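Local coordinates for cupin 2 conserved barrel domain protein (PDB 3RNS) that is of unknown function but folds as two cupin-type beta barrels in one chain, as in bicupin proteins, at residues Thr156-Trp161 with Phe218-Ile223; Lys185-Gly190 with Pro208-Ala213; Gly140-Lys145 with Lys162-Asp167; Asn58-Cys63 with Val148-Leu153. One frame throughout, in Å; residues are numbered along the deposited sequence.

Contact 1: Thr156-Trp161 with Phe218-Ile223; sequences TIMSFW and FKMLLI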
loop_
_atom_site.group_PDB
_atom_site.type_symbol
_atom_site.label_atom_id
_atom_site.label_comp_id
_atom_site.label_asym_id
_atom_site.label_seq_id
_atom_site.Cartn_x
_atom_site.Cartn_y
_atom_site.Cartn_z
ATOM N N THR A 156 -5.602 -5.603 4.042
ATOM C CA THR A 156 -7.036 -5.548 4.018
ATOM C C THR A 156 -7.479 -4.277 3.350
ATOM O O THR A 156 -6.834 -3.223 3.533
ATOM C CB THR A 156 -7.536 -5.593 5.481
ATOM O OG1 THR A 156 -7.191 -6.876 6.030
ATOM C CG2 THR A 156 -9.043 -5.414 5.565
ATOM N N ILE A 157 -8.550 -4.358 2.555
ATOM C CA ILE A 157 -9.165 -3.185 1.968
ATOM C C ILE A 157 -10.522 -2.928 2.631
ATOM O O ILE A 157 -11.267 -3.879 2.900
ATOM C CB ILE A 157 -9.276 -3.334 0.388
ATOM C CG1 ILE A 157 -10.254 -2.333 -0.214
ATOM C CG2 ILE A 157 -9.642 -4.729 -0.060
ATOM C CD1 ILE A 157 -9.643 -0.978 -0.366
HETATM N N MSE A 158 -10.853 -1.657 2.858
HETATM C CA MSE A 158 -12.090 -1.309 3.575
HETATM C C MSE A 158 -12.762 -0.110 2.977
HETATM O O MSE A 158 -12.083 0.801 2.525
HETATM C CB MSE A 158 -11.804 -1.008 5.052
HETATM C CG MSE A 158 -10.794 -1.995 5.700
HETATM SE SE MSE A 158 -10.481 -1.590 7.620
HETATM C CE MSE A 158 -12.193 -1.961 8.309
ATOM N N SER A 159 -14.090 -0.130 2.944
ATOM C CA SER A 159 -14.899 1.057 2.616
ATOM C C SER A 159 -15.667 1.494 3.858
ATOM O O SER A 159 -16.154 0.632 4.646
ATOM C CB SER A 159 -15.865 0.785 1.456
ATOM O OG SER A 159 -16.881 -0.153 1.828
ATOM N N PHE A 160 -15.742 2.810 4.062
ATOM C CA PHE A 160 -16.409 3.390 5.229
ATOM C C PHE A 160 -17.460 4.359 4.655
ATOM O O PHE A 160 -17.122 5.255 3.850
ATOM C CB PHE A 160 -15.458 4.242 6.089
ATOM C CG PHE A 160 -14.485 3.481 6.926
ATOM C CD1 PHE A 160 -13.408 2.814 6.347
ATOM C CD2 PHE A 160 -14.583 3.501 8.332
ATOM C CE1 PHE A 160 -12.467 2.133 7.157
ATOM C CE2 PHE A 160 -13.643 2.823 9.116
ATOM C CZ PHE A 160 -12.622 2.125 8.525
ATOM N N TRP A 161 -18.714 4.180 5.040
ATOM C CA TRP A 161 -19.714 5.189 4.764
ATOM C C TRP A 161 -19.511 6.335 5.753
ATOM O O TRP A 161 -19.174 6.120 6.917
ATOM C CB TRP A 161 -21.121 4.603 4.899
ATOM C CG TRP A 161 -22.148 5.484 4.332
ATOM C CD1 TRP A 161 -22.905 6.408 5.019
ATOM C CD2 TRP A 161 -22.569 5.550 2.963
ATOM N NE1 TRP A 161 -23.771 7.018 4.160
ATOM C CE2 TRP A 161 -23.566 6.539 2.887
ATOM C CE3 TRP A 161 -22.208 4.852 1.797
ATOM C CZ2 TRP A 161 -24.224 6.858 1.680
ATOM C CZ3 TRP A 161 -22.818 5.201 0.586
ATOM C CH2 TRP A 161 -23.841 6.181 0.545
ATOM N N PHE A 218 -15.084 7.054 2.491
ATOM C CA PHE A 218 -13.715 6.808 2.053
ATOM C C PHE A 218 -13.392 5.330 1.956
ATOM O O PHE A 218 -14.079 4.472 2.526
ATOM C CB PHE A 218 -12.679 7.616 2.911
ATOM C CG PHE A 218 -12.277 6.960 4.191
ATOM C CD1 PHE A 218 -11.119 6.235 4.261
ATOM C CD2 PHE A 218 -13.062 7.066 5.337
ATOM C CE1 PHE A 218 -10.754 5.598 5.428
ATOM C CE2 PHE A 218 -12.691 6.468 6.515
ATOM C CZ PHE A 218 -11.520 5.700 6.559
ATOM N N LYS A 219 -12.346 5.026 1.202
ATOM C CA LYS A 219 -11.798 3.673 1.146
ATOM C C LYS A 219 -10.298 3.724 1.473
ATOM O O LYS A 219 -9.593 4.706 1.149
ATOM C CB LYS A 219 -11.997 3.056 -0.274
ATOM C CG LYS A 219 -13.408 2.813 -0.656
ATOM C CD LYS A 219 -13.541 2.336 -2.098
ATOM C CE LYS A 219 -14.954 2.247 -2.487
ATOM N NZ LYS A 219 -15.100 1.715 -3.839
HETATM N N MSE A 220 -9.816 2.660 2.095
HETATM C CA MSE A 220 -8.423 2.525 2.401
HETATM C C MSE A 220 -7.910 1.099 2.255
HETATM O O MSE A 220 -8.641 0.121 2.383
HETATM C CB MSE A 220 -8.202 2.955 3.852
HETATM C CG MSE A 220 -9.123 2.206 4.855
HETATM SE SE MSE A 220 -8.530 2.369 6.767
HETATM C CE MSE A 220 -7.046 1.220 6.627
ATOM N N LEU A 221 -6.627 1.006 1.989
ATOM C CA LEU A 221 -5.859 -0.195 2.087
ATOM C C LEU A 221 -5.015 -0.133 3.358
ATOM O O LEU A 221 -4.307 0.870 3.629
ATOM C CB LEU A 221 -4.928 -0.323 0.874
ATOM C CG LEU A 221 -3.782 -1.366 0.872
ATOM C CD1 LEU A 221 -4.319 -2.835 0.850
ATOM C CD2 LEU A 221 -2.803 -1.039 -0.306
ATOM N N LEU A 222 -5.034 -1.221 4.099
ATOM C CA LEU A 222 -4.254 -1.368 5.336
ATOM C C LEU A 222 -3.214 -2.453 5.146
ATOM O O LEU A 222 -3.551 -3.599 4.773
ATOM C CB LEU A 222 -5.174 -1.759 6.507
ATOM C CG LEU A 222 -4.461 -2.135 7.849
ATOM C CD1 LEU A 222 -3.881 -0.872 8.487
ATOM C CD2 LEU A 222 -5.367 -2.871 8.843
ATOM N N ILE A 223 -1.949 -2.112 5.416
ATOM C CA ILE A 223 -0.864 -3.074 5.333
ATOM C C ILE A 223 -0.252 -3.062 6.712
ATOM O O ILE A 223 0.388 -2.059 7.122
ATOM C CB ILE A 223 0.213 -2.716 4.259
ATOM C CG1 ILE A 223 -0.382 -2.558 2.834
ATOM C CG2 ILE A 223 1.349 -3.812 4.216
ATOM C CD1 ILE A 223 0.537 -1.722 1.905
#

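Contact 2: Lys185-Gly190 with Pro208-Ala213; sequences KYYVDG and PHAVEA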
loop_
_atom_site.group_PDB
_atom_site.type_symbol
_atom_site.label_atom_id
_atom_site.label_comp_id
_atom_site.label_asym_id
_atom_site.label_seq_id
_atom_site.Cartn_x
_atom_site.Cartn_y
_atom_site.Cartn_z
ATOM N N LYS A 185 -10.438 10.471 8.494
ATOM C CA LYS A 185 -9.899 11.134 9.658
ATOM C C LYS A 185 -9.334 10.098 10.594
ATOM O O LYS A 185 -10.068 9.245 11.131
ATOM C CB LYS A 185 -10.946 11.949 10.357
ATOM C CG LYS A 185 -10.391 12.639 11.587
ATOM C CD LYS A 185 -11.270 13.815 11.937
ATOM C CE LYS A 185 -10.882 14.500 13.234
ATOM N NZ LYS A 185 -12.126 14.941 13.959
ATOM N N TYR A 186 -8.030 10.115 10.767
ATOM C CA TYR A 186 -7.375 9.134 11.635
ATOM C C TYR A 186 -6.956 9.748 12.946
ATOM O O TYR A 186 -6.845 10.959 13.067
ATOM C CB TYR A 186 -6.157 8.541 10.951
ATOM C CG TYR A 186 -6.495 7.664 9.798
ATOM C CD1 TYR A 186 -6.498 6.283 9.932
ATOM C CD2 TYR A 186 -6.817 8.207 8.560
ATOM C CE1 TYR A 186 -6.806 5.474 8.852
ATOM C CE2 TYR A 186 -7.160 7.404 7.504
ATOM C CZ TYR A 186 -7.132 6.054 7.642
ATOM O OH TYR A 186 -7.457 5.242 6.566
ATOM N N TYR A 187 -6.841 8.907 13.968
ATOM C CA TYR A 187 -6.348 9.332 15.246
ATOM C C TYR A 187 -5.256 8.376 15.679
ATOM O O TYR A 187 -5.381 7.137 15.510
ATOM C CB TYR A 187 -7.429 9.326 16.317
ATOM C CG TYR A 187 -8.653 10.196 16.064
ATOM C CD1 TYR A 187 -8.823 11.431 16.697
ATOM C CD2 TYR A 187 -9.659 9.756 15.233
ATOM C CE1 TYR A 187 -9.973 12.190 16.473
ATOM C CE2 TYR A 187 -10.777 10.489 15.006
ATOM C CZ TYR A 187 -10.944 11.705 15.621
ATOM O OH TYR A 187 -12.123 12.400 15.321
ATOM N N VAL A 188 -4.184 8.938 16.231
ATOM C CA VAL A 188 -3.142 8.127 16.865
ATOM C C VAL A 188 -2.935 8.700 18.248
ATOM O O VAL A 188 -2.595 9.867 18.378
ATOM C CB VAL A 188 -1.804 8.123 16.061
ATOM C CG1 VAL A 188 -0.647 7.489 16.901
ATOM C CG2 VAL A 188 -1.988 7.349 14.747
ATOM N N ASP A 189 -3.175 7.869 19.256
ATOM C CA ASP A 189 -3.060 8.262 20.661
ATOM C C ASP A 189 -3.824 9.586 20.885
ATOM O O ASP A 189 -3.275 10.565 21.383
ATOM C CB ASP A 189 -1.584 8.392 20.998
ATOM C CG ASP A 189 -1.302 8.312 22.485
ATOM O OD1 ASP A 189 -2.218 8.001 23.283
ATOM O OD2 ASP A 189 -0.122 8.565 22.841
ATOM N N GLY A 190 -5.081 9.615 20.440
ATOM C CA GLY A 190 -5.909 10.812 20.546
ATOM C C GLY A 190 -5.654 11.957 19.570
ATOM O O GLY A 190 -6.511 12.822 19.429
ATOM N N PRO A 208 -2.560 3.254 20.669
ATOM C CA PRO A 208 -3.917 3.164 20.158
ATOM C C PRO A 208 -4.146 4.055 18.940
ATOM O O PRO A 208 -3.547 5.145 18.841
ATOM C CB PRO A 208 -4.786 3.607 21.347
ATOM C CG PRO A 208 -3.846 3.744 22.546
ATOM C CD PRO A 208 -2.485 3.960 21.959
ATOM N N HIS A 209 -4.978 3.589 18.010
ATOM C CA HIS A 209 -5.407 4.418 16.867
ATOM C C HIS A 209 -6.905 4.189 16.604
ATOM O O HIS A 209 -7.517 3.210 17.091
ATOM C CB HIS A 209 -4.554 4.144 15.600
ATOM C CG HIS A 209 -4.541 2.706 15.186
ATOM N ND1 HIS A 209 -3.429 1.901 15.317
ATOM C CD2 HIS A 209 -5.516 1.916 14.675
ATOM C CE1 HIS A 209 -3.714 0.684 14.886
ATOM N NE2 HIS A 209 -4.975 0.665 14.495
ATOM N N ALA A 210 -7.480 5.087 15.824
ATOM C CA ALA A 210 -8.891 5.029 15.445
ATOM C C ALA A 210 -9.041 5.755 14.112
ATOM O O ALA A 210 -8.154 6.464 13.652
ATOM C CB ALA A 210 -9.766 5.691 16.538
ATOM N N VAL A 211 -10.193 5.571 13.504
ATOM C CA VAL A 211 -10.516 6.177 12.218
ATOM C C VAL A 211 -11.997 6.452 12.122
ATOM O O VAL A 211 -12.823 5.754 12.720
ATOM C CB VAL A 211 -10.057 5.300 11.025
ATOM C CG1 VAL A 211 -10.721 3.996 10.993
ATOM C CG2 VAL A 211 -10.286 5.994 9.724
ATOM N N GLU A 212 -12.329 7.477 11.364
ATOM C CA GLU A 212 -13.679 7.905 11.215
ATOM C C GLU A 212 -13.859 8.474 9.819
ATOM O O GLU A 212 -12.986 9.230 9.329
ATOM C CB GLU A 212 -13.888 8.947 12.308
ATOM C CG GLU A 212 -15.102 9.728 12.259
ATOM C CD GLU A 212 -15.166 10.817 13.386
ATOM O OE1 GLU A 212 -14.166 11.044 14.138
ATOM O OE2 GLU A 212 -16.245 11.452 13.486
ATOM N N ALA A 213 -14.970 8.130 9.175
ATOM C CA ALA A 213 -15.383 8.799 7.938
ATOM C C ALA A 213 -16.109 10.084 8.333
ATOM O O ALA A 213 -17.327 10.145 8.425
ATOM C CB ALA A 213 -16.297 7.856 7.073
#

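Contact 3: Gly140-Lys145 with Lys162-Asp167; sequences GKIVSK and KGESLD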
loop_
_atom_site.group_PDB
_atom_site.type_symbol
_atom_site.label_atom_id
_atom_site.label_comp_id
_atom_site.label_asym_id
_atom_site.label_seq_id
_atom_site.Cartn_x
_atom_site.Cartn_y
_atom_site.Cartn_z
ATOM N N GLY A 140 -24.279 3.357 5.762
ATOM C CA GLY A 140 -24.188 3.166 7.216
ATOM C C GLY A 140 -23.223 2.059 7.610
ATOM O O GLY A 140 -23.184 1.705 8.772
ATOM N N LYS A 141 -22.427 1.551 6.655
ATOM C CA LYS A 141 -21.627 0.336 6.868
ATOM C C LYS A 141 -20.144 0.527 6.607
ATOM O O LYS A 141 -19.732 1.457 5.910
ATOM C CB LYS A 141 -22.151 -0.802 5.999
ATOM C CG LYS A 141 -23.519 -1.200 6.425
ATOM C CD LYS A 141 -24.254 -1.997 5.445
ATOM C CE LYS A 141 -25.655 -2.267 5.949
ATOM N NZ LYS A 141 -26.396 -2.798 4.740
ATOM N N ILE A 142 -19.363 -0.358 7.224
ATOM C CA ILE A 142 -17.937 -0.588 6.899
ATOM C C ILE A 142 -17.865 -1.966 6.250
ATOM O O ILE A 142 -18.435 -2.930 6.782
ATOM C CB ILE A 142 -17.078 -0.604 8.142
ATOM C CG1 ILE A 142 -17.192 0.724 8.891
ATOM C CG2 ILE A 142 -15.562 -0.899 7.804
ATOM C CD1 ILE A 142 -16.343 0.845 10.218
ATOM N N VAL A 143 -17.289 -2.036 5.057
ATOM C CA VAL A 143 -17.138 -3.308 4.336
ATOM C C VAL A 143 -15.669 -3.577 4.285
ATOM O O VAL A 143 -14.902 -2.716 3.845
ATOM C CB VAL A 143 -17.646 -3.240 2.885
ATOM C CG1 VAL A 143 -17.499 -4.642 2.223
ATOM C CG2 VAL A 143 -19.096 -2.723 2.880
ATOM N N SER A 144 -15.259 -4.743 4.760
ATOM C CA SER A 144 -13.827 -5.078 4.836
ATOM C C SER A 144 -13.574 -6.396 4.080
ATOM O O SER A 144 -14.331 -7.335 4.202
ATOM C CB SER A 144 -13.392 -5.144 6.316
ATOM O OG SER A 144 -12.238 -5.941 6.591
ATOM N N LYS A 145 -12.528 -6.433 3.255
ATOM C CA LYS A 145 -12.138 -7.631 2.512
ATOM C C LYS A 145 -10.657 -7.839 2.745
ATOM O O LYS A 145 -9.818 -6.982 2.360
ATOM C CB LYS A 145 -12.315 -7.457 1.019
ATOM C CG LYS A 145 -13.657 -7.646 0.458
ATOM C CD LYS A 145 -13.585 -8.314 -0.939
ATOM C CE LYS A 145 -14.987 -8.359 -1.575
ATOM N NZ LYS A 145 -14.940 -7.974 -3.014
ATOM N N LYS A 162 -19.751 7.551 5.295
ATOM C CA LYS A 162 -19.674 8.739 6.150
ATOM C C LYS A 162 -20.383 8.531 7.475
ATOM O O LYS A 162 -21.506 8.020 7.515
ATOM C CB LYS A 162 -20.311 9.906 5.409
ATOM C CG LYS A 162 -20.366 11.150 6.228
ATOM C CD LYS A 162 -21.065 12.231 5.515
ATOM C CE LYS A 162 -21.056 13.483 6.364
ATOM N NZ LYS A 162 -21.848 14.498 5.626
ATOM N N GLY A 163 -19.731 8.890 8.573
ATOM C CA GLY A 163 -20.290 8.671 9.902
ATOM C C GLY A 163 -19.864 7.395 10.558
ATOM O O GLY A 163 -20.089 7.234 11.737
ATOM N N GLU A 164 -19.313 6.433 9.815
ATOM C CA GLU A 164 -18.828 5.191 10.441
ATOM C C GLU A 164 -17.416 5.397 10.973
ATOM O O GLU A 164 -16.683 6.233 10.489
ATOM C CB GLU A 164 -18.892 3.972 9.489
ATOM C CG GLU A 164 -20.233 3.177 9.528
ATOM C CD GLU A 164 -20.467 2.346 10.830
ATOM O OE1 GLU A 164 -19.511 1.952 11.555
ATOM O OE2 GLU A 164 -21.637 2.086 11.125
ATOM N N SER A 165 -17.059 4.629 12.007
ATOM C CA SER A 165 -15.801 4.762 12.676
ATOM C C SER A 165 -15.368 3.452 13.302
ATOM O O SER A 165 -16.191 2.612 13.605
ATOM C CB SER A 165 -15.897 5.818 13.816
ATOM O OG SER A 165 -16.846 5.442 14.815
ATOM N N LEU A 166 -14.069 3.316 13.524
ATOM C CA LEU A 166 -13.534 2.329 14.429
ATOM C C LEU A 166 -13.094 3.024 15.721
ATOM O O LEU A 166 -12.403 4.046 15.687
ATOM C CB LEU A 166 -12.329 1.646 13.795
ATOM C CG LEU A 166 -12.550 1.050 12.392
ATOM C CD1 LEU A 166 -11.220 0.412 11.901
ATOM C CD2 LEU A 166 -13.662 0.041 12.485
ATOM N N ASP A 167 -13.468 2.438 16.838
ATOM C CA ASP A 167 -13.037 2.894 18.159
ATOM C C ASP A 167 -11.536 2.650 18.343
ATOM O O ASP A 167 -10.963 1.807 17.657
ATOM C CB ASP A 167 -13.787 2.108 19.249
ATOM C CG ASP A 167 -15.285 2.387 19.264
ATOM O OD1 ASP A 167 -15.683 3.534 18.962
ATOM O OD2 ASP A 167 -16.068 1.440 19.587
#

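Contact 4: Asn58-Cys63 with Val148-Leu153; sequences NRYYYC and VAKPNL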
loop_
_atom_site.group_PDB
_atom_site.type_symbol
_atom_site.label_atom_id
_atom_site.label_comp_id
_atom_site.label_asym_id
_atom_site.label_seq_id
_atom_site.Cartn_x
_atom_site.Cartn_y
_atom_site.Cartn_z
ATOM N N ASN A 58 6.658 -14.184 -1.103
ATOM C CA ASN A 58 5.726 -13.516 -1.998
ATOM C C ASN A 58 5.990 -12.012 -2.076
ATOM O O ASN A 58 6.533 -11.409 -1.132
ATOM C CB ASN A 58 4.281 -13.771 -1.564
ATOM C CG ASN A 58 3.964 -15.263 -1.404
ATOM O OD1 ASN A 58 4.060 -16.030 -2.356
ATOM N ND2 ASN A 58 3.603 -15.669 -0.189
ATOM N N ARG A 59 5.610 -11.429 -3.202
ATOM C CA ARG A 59 5.685 -9.995 -3.400
ATOM C C ARG A 59 4.324 -9.496 -3.869
ATOM O O ARG A 59 3.635 -10.175 -4.660
ATOM C CB ARG A 59 6.711 -9.655 -4.462
ATOM C CG ARG A 59 8.136 -10.109 -4.168
ATOM C CD ARG A 59 8.844 -9.138 -3.247
ATOM N NE ARG A 59 10.214 -9.543 -2.906
ATOM C CZ ARG A 59 10.537 -10.392 -1.923
ATOM N NH1 ARG A 59 9.601 -11.000 -1.201
ATOM N NH2 ARG A 59 11.812 -10.654 -1.670
ATOM N N TYR A 60 3.945 -8.331 -3.368
ATOM C CA TYR A 60 2.714 -7.669 -3.710
ATOM C C TYR A 60 3.073 -6.233 -4.093
ATOM O O TYR A 60 3.965 -5.630 -3.494
ATOM C CB TYR A 60 1.758 -7.637 -2.508
ATOM C CG TYR A 60 1.555 -8.990 -1.896
ATOM C CD1 TYR A 60 0.535 -9.801 -2.312
ATOM C CD2 TYR A 60 2.399 -9.451 -0.903
ATOM C CE1 TYR A 60 0.375 -11.101 -1.782
ATOM C CE2 TYR A 60 2.247 -10.727 -0.358
ATOM C CZ TYR A 60 1.235 -11.547 -0.812
ATOM O OH TYR A 60 1.066 -12.802 -0.254
ATOM N N TYR A 61 2.357 -5.700 -5.072
ATOM C CA TYR A 61 2.576 -4.386 -5.613
ATOM C C TYR A 61 1.285 -3.646 -5.653
ATOM O O TYR A 61 0.266 -4.218 -6.109
ATOM C CB TYR A 61 3.108 -4.497 -7.042
ATOM C CG TYR A 61 4.524 -5.018 -7.064
ATOM C CD1 TYR A 61 5.579 -4.176 -6.784
ATOM C CD2 TYR A 61 4.798 -6.368 -7.299
ATOM C CE1 TYR A 61 6.876 -4.615 -6.771
ATOM C CE2 TYR A 61 6.105 -6.828 -7.288
ATOM C CZ TYR A 61 7.131 -5.933 -7.023
ATOM O OH TYR A 61 8.425 -6.339 -6.956
ATOM N N TYR A 62 1.319 -2.398 -5.195
ATOM C CA TYR A 62 0.218 -1.447 -5.429
ATOM C C TYR A 62 0.770 -0.293 -6.248
ATOM O O TYR A 62 1.776 0.339 -5.861
ATOM C CB TYR A 62 -0.385 -0.962 -4.094
ATOM C CG TYR A 62 -1.439 0.104 -4.317
ATOM C CD1 TYR A 62 -2.663 -0.227 -4.913
ATOM C CD2 TYR A 62 -1.193 1.434 -4.050
ATOM C CE1 TYR A 62 -3.606 0.710 -5.187
ATOM C CE2 TYR A 62 -2.185 2.411 -4.316
ATOM C CZ TYR A 62 -3.370 2.025 -4.896
ATOM O OH TYR A 62 -4.360 2.907 -5.182
ATOM N N CYS A 63 0.153 -0.018 -7.396
ATOM C CA CYS A 63 0.627 1.033 -8.297
ATOM C C CYS A 63 -0.099 2.334 -7.997
ATOM O O CYS A 63 -1.352 2.395 -8.032
ATOM C CB CYS A 63 0.403 0.612 -9.751
ATOM S SG CYS A 63 0.795 1.858 -10.925
ATOM N N VAL A 148 -4.597 -10.537 2.300
ATOM C CA VAL A 148 -3.570 -11.472 2.799
ATOM C C VAL A 148 -3.655 -11.546 4.304
ATOM O O VAL A 148 -3.753 -10.514 4.951
ATOM C CB VAL A 148 -2.137 -10.901 2.477
ATOM C CG1 VAL A 148 -1.076 -11.793 3.032
ATOM C CG2 VAL A 148 -1.950 -10.662 0.966
ATOM N N ALA A 149 -3.537 -12.730 4.884
ATOM C CA ALA A 149 -3.518 -12.872 6.340
ATOM C C ALA A 149 -2.486 -13.957 6.730
ATOM O O ALA A 149 -2.699 -15.137 6.503
ATOM C CB ALA A 149 -4.901 -13.198 6.856
ATOM N N LYS A 150 -1.337 -13.505 7.246
ATOM C CA LYS A 150 -0.166 -14.341 7.543
ATOM C C LYS A 150 0.453 -13.866 8.845
ATOM O O LYS A 150 0.169 -12.762 9.297
ATOM C CB LYS A 150 0.854 -14.176 6.449
ATOM C CG LYS A 150 0.365 -14.532 5.092
ATOM C CD LYS A 150 1.498 -14.346 4.109
ATOM C CE LYS A 150 1.063 -14.612 2.668
ATOM N NZ LYS A 150 0.992 -16.101 2.391
ATOM N N PRO A 151 1.337 -14.668 9.448
ATOM C CA PRO A 151 1.797 -14.202 10.751
ATOM C C PRO A 151 2.694 -12.945 10.707
ATOM O O PRO A 151 2.856 -12.278 11.722
ATOM C CB PRO A 151 2.562 -15.420 11.317
ATOM C CG PRO A 151 2.742 -16.402 10.133
ATOM C CD PRO A 151 2.200 -15.735 8.904
ATOM N N ASN A 152 3.263 -12.616 9.560
ATOM C CA ASN A 152 4.102 -11.409 9.490
ATOM C C ASN A 152 3.492 -10.310 8.635
ATOM O O ASN A 152 4.044 -9.218 8.543
ATOM C CB ASN A 152 5.516 -11.736 9.004
ATOM C CG ASN A 152 6.220 -12.801 9.863
ATOM O OD1 ASN A 152 6.826 -13.713 9.333
ATOM N ND2 ASN A 152 6.153 -12.665 11.173
ATOM N N LEU A 153 2.325 -10.565 8.049
ATOM C CA LEU A 153 1.749 -9.633 7.094
ATOM C C LEU A 153 0.231 -9.802 6.950
ATOM O O LEU A 153 -0.288 -10.920 6.729
ATOM C CB LEU A 153 2.429 -9.842 5.736
ATOM C CG LEU A 153 1.967 -8.952 4.594
ATOM C CD1 LEU A 153 2.342 -7.480 4.882
ATOM C CD2 LEU A 153 2.538 -9.455 3.231
#

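Contact 1: Thr156-Trp161 with Phe218-Ile223
F160 and F218 run side by side, their side chains pointing the same way, and their rings form an offset stack with centroids 4.5 Å apart and planes inclined by 13°. The overlap is rim-weighted: F218 CZ lies over one face of the F160 ring, 3.5 Å from F160 CD1. F218 reaches this position with CG between the backbone N and the carbonyl carbon (chi1 84°). Selenomethionine M220 adds a Met-aromatic contact, its SE approaching F160 CE1 obliquely at 4.0 Å. An alanine at F160 removes the ring, and F218 and the selenium of M220 would probably be left facing a gap, with the F218 ring freer to turn. The pair belongs to the six-stranded sheet of a cupin barrel, where strands 153-160 and 218-225 are antiparallel neighbours, their axes 4.8 Å apart and at 157° over the segments. Six backbone hydrogen bonds fix the register, two in each of the pairs T156-L222, M158-M220 and F160-F218; the bond from L222 N to T156 O is 2.8 Å long. The other face carries I157, S159, K219 and L221, where S159 CB packs 3.8 Å from K219 CG. The polar ends of S159 and K219 are satisfied by the loop: S159 OG bonds to E136 O, while K219 NZ bonds to V135 O and A132 O and makes a cation-pi contact with Y137. Around the stacked rings, I142 and A213 touch F160, and Y186 touches F218.

Contact 2: Lys185-Gly190 with Pro208-Ala213
The hydroxyl of Y187 joins E212 to K185: Y187 OH donates to E212 OE1 at 2.7 Å and accepts from K185 NZ at 2.9 Å. E212 OE1 is met nearly along its C-O bond at the edge of the Y187 ring, and the carboxylate and ring planes are 16° apart, nearly coplanar. K185 NZ stays 4.4 Å from E212 OE1, beyond salt-bridge range, and has its charge partner in E214. The backbone groups are paired off in antiparallel fashion. K185 and E212 exchange two hydrogen bonds, Y187 and A210 two more, and D189 N reaches P208 O at 2.8 Å where the strands end. These strands, 183-188 and 209-212, are the inner pair of a four-stranded sheet in the cupin barrel, so the outward backbone groups have mates too: Y186 with F193 on one flank, V211 with L166 and H209 with H169 on the other. H209 fits the histidine of the second cupin motif, a metal ligand in many relatives, though no such role is established here; its ring meets that of H169 edge-to-face. On the face that carries H209, V211 CG2, anti to the backbone N, makes a CH-pi contact 3.7 Å from the centroid of the Y186 ring and 15° off its normal.

Contact 3: Gly140-Lys145 with Lys162-Asp167
I142 points its side chain at E164 and L166, crossing both at a slant. The place is the margin of the C-terminal cupin barrel, where strand 142-150, outermost in the six-stranded sheet, comes near strand 165-169, outermost in the four-stranded one. No hydrogen bond joins the segments: the chain directions of the touching parts are 36° apart, and the nearest CA atoms, those of G140 and E164, are 6.6 Å from each other. Contact therefore rests on side chains, partly against backbone atoms. I142 CG1 stands anti to the carbonyl carbon (chi1 -59°), and chi2 of 180° extends CD1 beyond it. Along this arm I142 CG1 meets E164 CB at 3.7 Å, and I142 CD1 lies 3.8 Å from S165 O. E164 CG lies 3.9 Å from K141 C, and the chain bends beyond it at chi2. The placement of the carboxylate is doubtful: a second conformer was modelled, and E164 OE2 sits 2.8 Å from G140 O, two acceptors without a hydrogen bond. An alanine in place of I142 would probably leave the L166 methyl without its partner and open a gap between the two strand margins. On its own sheet I142 touches M158 and F160, while L166 rests on V211, so the pair continues the apolar layer of the barrel out to its partly exposed border. The bridging link is methyl to methyl, with I142 CD1 3.6 Å from L166 CD2.

Contact 4: Asn58-Cys63 with Val148-Leu153
Between Y60 and V148 the two backbones stay well apart, the CA atoms 9.8 Å from each other and no hydrogen bond crossing, so side chains span the distance. Y60 does most of this. Its side chain and that of V148 reach toward each other tip to tip, with Y60 CE1 3.6 Å from V148 CG2. On the other side of the ring, Y60 CE2 lies 3.8 Å from L153 CD2, and here the two side chains slide past in opposite directions. Both methyls approach the ring obliquely. The phenol end meets K150, also tip to tip, with Y60 OH 3.4 Å from K150 CE. The arrangement joins two barrels: strand 59-65 belongs to the N-terminal six-stranded sheet and strand 142-150 to the C-terminal one, consistent with a bicupin. K150 and L153 flank a tight turn over P151 and N152, with V148 on the strand leading into it. K150 N donates to L153 O at 2.8 Å, and the return bond from L153 N to K150 O, 3.3 Å, is weak. The backbone O of N152 ties this turn to the first barrel through S37 OG. K150 turns at chi4 (-79°), which leaves NZ 3.7 Å from N58 ND2, proximity without a bond. N58 is one of two conformers, here with OD1 bonded to A89 N. F84 and E86 of strand 83-87 also touch Y60, and I106 touches L153.

Contacts 1, 2 and 3 all lie in the C-terminal barrel, whereas contact 4 joins it to the N-terminal one. Contact 1 sits centrally, with its centre 9 Å from that of contact 3, 14 Å from contact 2 and 16 Å from contact 4; contacts 2 and 4 are 24 Å apart. Strand 142-150 serves both contact 3 and contact 4 and neighbours strand 153-160 of contact 1. Contacts 2 and 3 share the four-stranded sheet through strands 209-212 and 165-169. Along the chain contact 2 is nested within the loop closed by contact 1, and the segments of contacts 3 and 4 alternate; strand 142-150 thus takes part both in the edge of the C-terminal barrel and in the contact between barrels.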